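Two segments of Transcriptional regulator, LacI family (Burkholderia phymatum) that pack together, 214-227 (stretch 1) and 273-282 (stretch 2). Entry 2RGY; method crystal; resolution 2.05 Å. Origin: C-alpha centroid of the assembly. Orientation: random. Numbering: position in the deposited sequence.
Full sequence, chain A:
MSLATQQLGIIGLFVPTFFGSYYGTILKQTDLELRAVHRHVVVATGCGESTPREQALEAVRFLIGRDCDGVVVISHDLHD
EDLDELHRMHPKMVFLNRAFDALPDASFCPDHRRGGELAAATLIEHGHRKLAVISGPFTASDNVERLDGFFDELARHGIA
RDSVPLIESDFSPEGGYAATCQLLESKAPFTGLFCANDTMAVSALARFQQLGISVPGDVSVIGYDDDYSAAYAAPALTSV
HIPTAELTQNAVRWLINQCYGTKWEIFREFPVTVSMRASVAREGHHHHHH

Stretch 1 214-227: SVPGDVSVIGYDDD
Stretch 2 273-282: TVSMRASVAR

Stretch 1 begins as a loop, with a cis peptide bond before Pro216 (phi/psi -83/4), is extended as a strand through Ser220, Val221 and Ile222 (phi -98 to -125, psi near 130), and turns a corner at Tyr224. Asp226 follows with positive phi (72/47). Stretch 2 runs as a strand over 273-275, then loosens: Arg277 sits at -124/-126, Ser279 at -90/-6, and Val280 and Ala281 are extended again. Ser220 to Ile222 and Ser279 to Ala281 run in broadly opposite directions. The CA atoms set the register: Pro216 lies 5.0 Å from Ser279, Ser220 4.5 Å from Val280, and Asp226 7.1 Å from Ser275.

Ser279 is central to the contact, bonding to both backbone polar atoms of Val221. Val221 N donates to Ser279 O at 2.9 Å (159°), while Ser279 OG, on a p rotamer, donates to Val221 O at 2.6 Å. A side chain thus completes a pairing that a strand would make with its backbone. Ser279 O also receives a CA-H...O contact from Ser220 CA at 3.3 Å. Ser220, rotamer m, points toward stretch 2 and brings its OG to 3.1 Å from Ala281 O.

Pro216 packs its ring, C-gamma endo, against the chain before and after Ser279: its CB is 3.3 Å from Ala281 CB, and its CD 3.2 Å from Ala278 O. Val280 (t) directs its CA-to-CB bond away, yet its CG2 still comes within 4.2 Å of Ile222 CB. Ile222 (t, t) reaches Val274 (t) more loosely, CD1 to CG1 at 4.5 Å.

At the far end Asp226 (t, chi2 21°) uses OD1 for Arg277 and OD2 for Ser275; OD2 is also bonded elsewhere in the structure. Ser275 OG, rotamer m, donates to Asp226 OD2 at 2.7 Å. Arg277 (CA-to-CB sideways; chi1 m, chi2 -149°, chi3 t, chi4 74°) brings its end nearer to form a salt bridge, NH2 2.8 Å and NH1 2.9 Å from Asp226 OD1, which lies at the guanidinium edge near its plane.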

# COMPACT_ATOMS: atom_id res chain seq x y z
N SER A 214 -22.88 6.58 12.31
CA SER A 214 -21.98 5.81 13.16
C SER A 214 -21.82 4.35 12.79
O SER A 214 -22.74 3.67 12.32
CB SER A 214 -22.42 5.94 14.62
OG SER A 214 -23.78 5.56 14.78
N VAL A 215 -20.59 3.87 12.99
CA VAL A 215 -20.23 2.49 12.72
C VAL A 215 -19.51 2.02 13.97
O VAL A 215 -18.52 2.63 14.38
CB VAL A 215 -19.29 2.40 11.50
CG1 VAL A 215 -18.87 0.96 11.27
CG2 VAL A 215 -19.99 2.96 10.28
N PRO A 216 -19.98 0.93 14.60
CA PRO A 216 -21.13 0.09 14.25
C PRO A 216 -22.47 0.62 14.72
O PRO A 216 -23.50 -0.04 14.56
CB PRO A 216 -20.79 -1.23 14.93
CG PRO A 216 -20.19 -0.74 16.23
CD PRO A 216 -19.27 0.39 15.77
N GLY A 217 -22.47 1.81 15.32
CA GLY A 217 -23.72 2.38 15.81
C GLY A 217 -24.93 2.17 14.91
O GLY A 217 -25.80 1.36 15.22
N ASP A 218 -24.99 2.90 13.81
CA ASP A 218 -26.10 2.82 12.87
C ASP A 218 -25.89 1.78 11.77
O ASP A 218 -26.84 1.19 11.28
CB ASP A 218 -26.34 4.18 12.22
CG ASP A 218 -26.45 5.30 13.23
OD1 ASP A 218 -27.18 5.12 14.24
OD2 ASP A 218 -25.83 6.37 13.01
N VAL A 219 -24.64 1.57 11.39
CA VAL A 219 -24.33 0.61 10.33
C VAL A 219 -23.13 -0.26 10.67
O VAL A 219 -22.10 0.24 11.11
CB VAL A 219 -24.02 1.33 9.00
CG1 VAL A 219 -23.64 0.31 7.94
CG2 VAL A 219 -25.23 2.12 8.55
N SER A 220 -23.29 -1.56 10.47
CA SER A 220 -22.21 -2.51 10.72
C SER A 220 -21.58 -2.77 9.37
O SER A 220 -22.27 -3.02 8.39
CB SER A 220 -22.77 -3.81 11.31
OG SER A 220 -23.11 -3.63 12.67
N VAL A 221 -20.25 -2.69 9.32
CA VAL A 221 -19.53 -2.87 8.07
C VAL A 221 -18.50 -3.98 8.15
O VAL A 221 -17.72 -4.04 9.09
CB VAL A 221 -18.78 -1.56 7.69
CG1 VAL A 221 -18.04 -1.73 6.36
CG2 VAL A 221 -19.76 -0.40 7.61
N ILE A 222 -18.50 -4.88 7.17
CA ILE A 222 -17.52 -5.95 7.17
C ILE A 222 -16.76 -5.96 5.85
O ILE A 222 -17.36 -5.88 4.78
CB ILE A 222 -18.16 -7.33 7.38
CG1 ILE A 222 -17.07 -8.40 7.37
CG2 ILE A 222 -19.19 -7.61 6.30
CD1 ILE A 222 -17.54 -9.76 7.90
N GLY A 223 -15.44 -6.04 5.92
CA GLY A 223 -14.63 -6.03 4.72
C GLY A 223 -14.20 -7.41 4.26
O GLY A 223 -14.69 -8.42 4.75
N TYR A 224 -13.26 -7.46 3.32
CA TYR A 224 -12.79 -8.73 2.79
C TYR A 224 -11.31 -8.60 2.44
O TYR A 224 -10.90 -7.62 1.83
CB TYR A 224 -13.60 -9.07 1.54
CG TYR A 224 -13.58 -10.52 1.14
CD1 TYR A 224 -14.60 -11.39 1.52
CD2 TYR A 224 -12.55 -11.02 0.35
CE1 TYR A 224 -14.61 -12.72 1.11
CE2 TYR A 224 -12.55 -12.36 -0.07
CZ TYR A 224 -13.58 -13.20 0.31
OH TYR A 224 -13.59 -14.51 -0.14
N ASP A 225 -10.53 -9.61 2.83
CA ASP A 225 -9.08 -9.71 2.62
C ASP A 225 -8.37 -9.74 3.97
O ASP A 225 -7.55 -10.62 4.23
CB ASP A 225 -8.50 -8.52 1.82
CG ASP A 225 -8.87 -8.55 0.34
OD1 ASP A 225 -9.17 -9.63 -0.20
OD2 ASP A 225 -8.85 -7.47 -0.30
N ASP A 226 -8.72 -8.78 4.82
CA ASP A 226 -8.12 -8.58 6.14
C ASP A 226 -6.72 -8.05 5.89
O ASP A 226 -5.73 -8.53 6.45
CB ASP A 226 -8.07 -9.87 6.97
CG ASP A 226 -7.64 -9.61 8.42
OD1 ASP A 226 -7.76 -8.45 8.87
OD2 ASP A 226 -7.19 -10.56 9.10
N ASP A 227 -6.67 -7.06 5.01
CA ASP A 227 -5.43 -6.41 4.64
C ASP A 227 -4.99 -5.69 5.91
O ASP A 227 -5.81 -5.36 6.76
CB ASP A 227 -5.70 -5.47 3.46
CG ASP A 227 -5.66 -6.21 2.11
OD1 ASP A 227 -6.31 -5.76 1.14
OD2 ASP A 227 -4.94 -7.25 2.02
N THR A 273 -11.16 -17.35 7.71
CA THR A 273 -11.82 -17.08 8.97
C THR A 273 -12.23 -15.61 8.98
O THR A 273 -12.00 -14.88 8.01
CB THR A 273 -10.86 -17.31 10.15
OG1 THR A 273 -9.68 -16.53 9.95
CG2 THR A 273 -10.49 -18.79 10.25
N VAL A 274 -12.85 -15.18 10.07
CA VAL A 274 -13.26 -13.79 10.18
C VAL A 274 -12.49 -13.10 11.29
O VAL A 274 -12.44 -13.59 12.42
CB VAL A 274 -14.76 -13.66 10.46
CG1 VAL A 274 -15.11 -12.22 10.73
CG2 VAL A 274 -15.55 -14.15 9.26
N SER A 275 -11.88 -11.98 10.96
CA SER A 275 -11.13 -11.22 11.95
C SER A 275 -12.09 -10.22 12.57
O SER A 275 -12.35 -9.16 12.00
CB SER A 275 -9.95 -10.52 11.29
OG SER A 275 -9.09 -11.49 10.70
N MSE A 276 -12.63 -10.57 13.73
CA MSE A 276 -13.58 -9.71 14.42
C MSE A 276 -12.89 -8.52 15.07
O MSE A 276 -12.01 -8.69 15.91
CB MSE A 276 -14.34 -10.50 15.49
CG MSE A 276 -15.45 -11.40 14.99
SE MSE A 276 -16.87 -10.54 14.22
CE MSE A 276 -17.19 -9.25 15.39
N ARG A 277 -13.30 -7.32 14.67
CA ARG A 277 -12.72 -6.12 15.25
C ARG A 277 -13.84 -5.26 15.81
O ARG A 277 -14.66 -5.78 16.58
CB ARG A 277 -11.87 -5.38 14.20
CG ARG A 277 -10.72 -6.26 13.70
CD ARG A 277 -9.50 -5.45 13.30
NE ARG A 277 -8.37 -6.30 12.91
CZ ARG A 277 -8.28 -6.97 11.77
NH1 ARG A 277 -9.26 -6.91 10.88
NH2 ARG A 277 -7.20 -7.70 11.51
N ALA A 278 -13.93 -4.00 15.42
CA ALA A 278 -14.98 -3.15 15.99
C ALA A 278 -16.01 -2.54 15.06
O ALA A 278 -16.81 -1.71 15.49
CB ALA A 278 -14.32 -2.05 16.82
N SER A 279 -16.02 -2.94 13.79
CA SER A 279 -16.96 -2.35 12.85
C SER A 279 -18.30 -3.09 12.75
O SER A 279 -19.20 -2.63 12.07
CB SER A 279 -16.34 -2.25 11.46
OG SER A 279 -16.02 -3.54 10.99
N VAL A 280 -18.41 -4.23 13.41
CA VAL A 280 -19.66 -4.99 13.40
C VAL A 280 -20.22 -5.13 14.82
O VAL A 280 -19.51 -5.56 15.73
CB VAL A 280 -19.48 -6.40 12.78
CG1 VAL A 280 -20.81 -7.16 12.81
CG2 VAL A 280 -18.99 -6.27 11.35
N ALA A 281 -21.48 -4.76 15.00
CA ALA A 281 -22.15 -4.85 16.30
C ALA A 281 -23.59 -5.32 16.10
O ALA A 281 -24.07 -5.40 14.98
CB ALA A 281 -22.13 -3.49 17.00
N ARG A 282 -24.28 -5.64 17.19
CA ARG A 282 -25.66 -6.11 17.09
C ARG A 282 -26.62 -4.99 16.67
O ARG A 282 -26.42 -3.84 17.12
CB ARG A 282 -26.09 -6.70 18.44
CG ARG A 282 -27.50 -7.23 18.48
CD ARG A 282 -27.54 -8.61 19.11
NE ARG A 282 -28.08 -9.57 18.16
CZ ARG A 282 -27.47 -10.69 17.79
NH1 ARG A 282 -26.28 -11.01 18.31
NH2 ARG A 282 -28.04 -11.48 16.90
O HOH W 1 -27.73 -1.11 16.40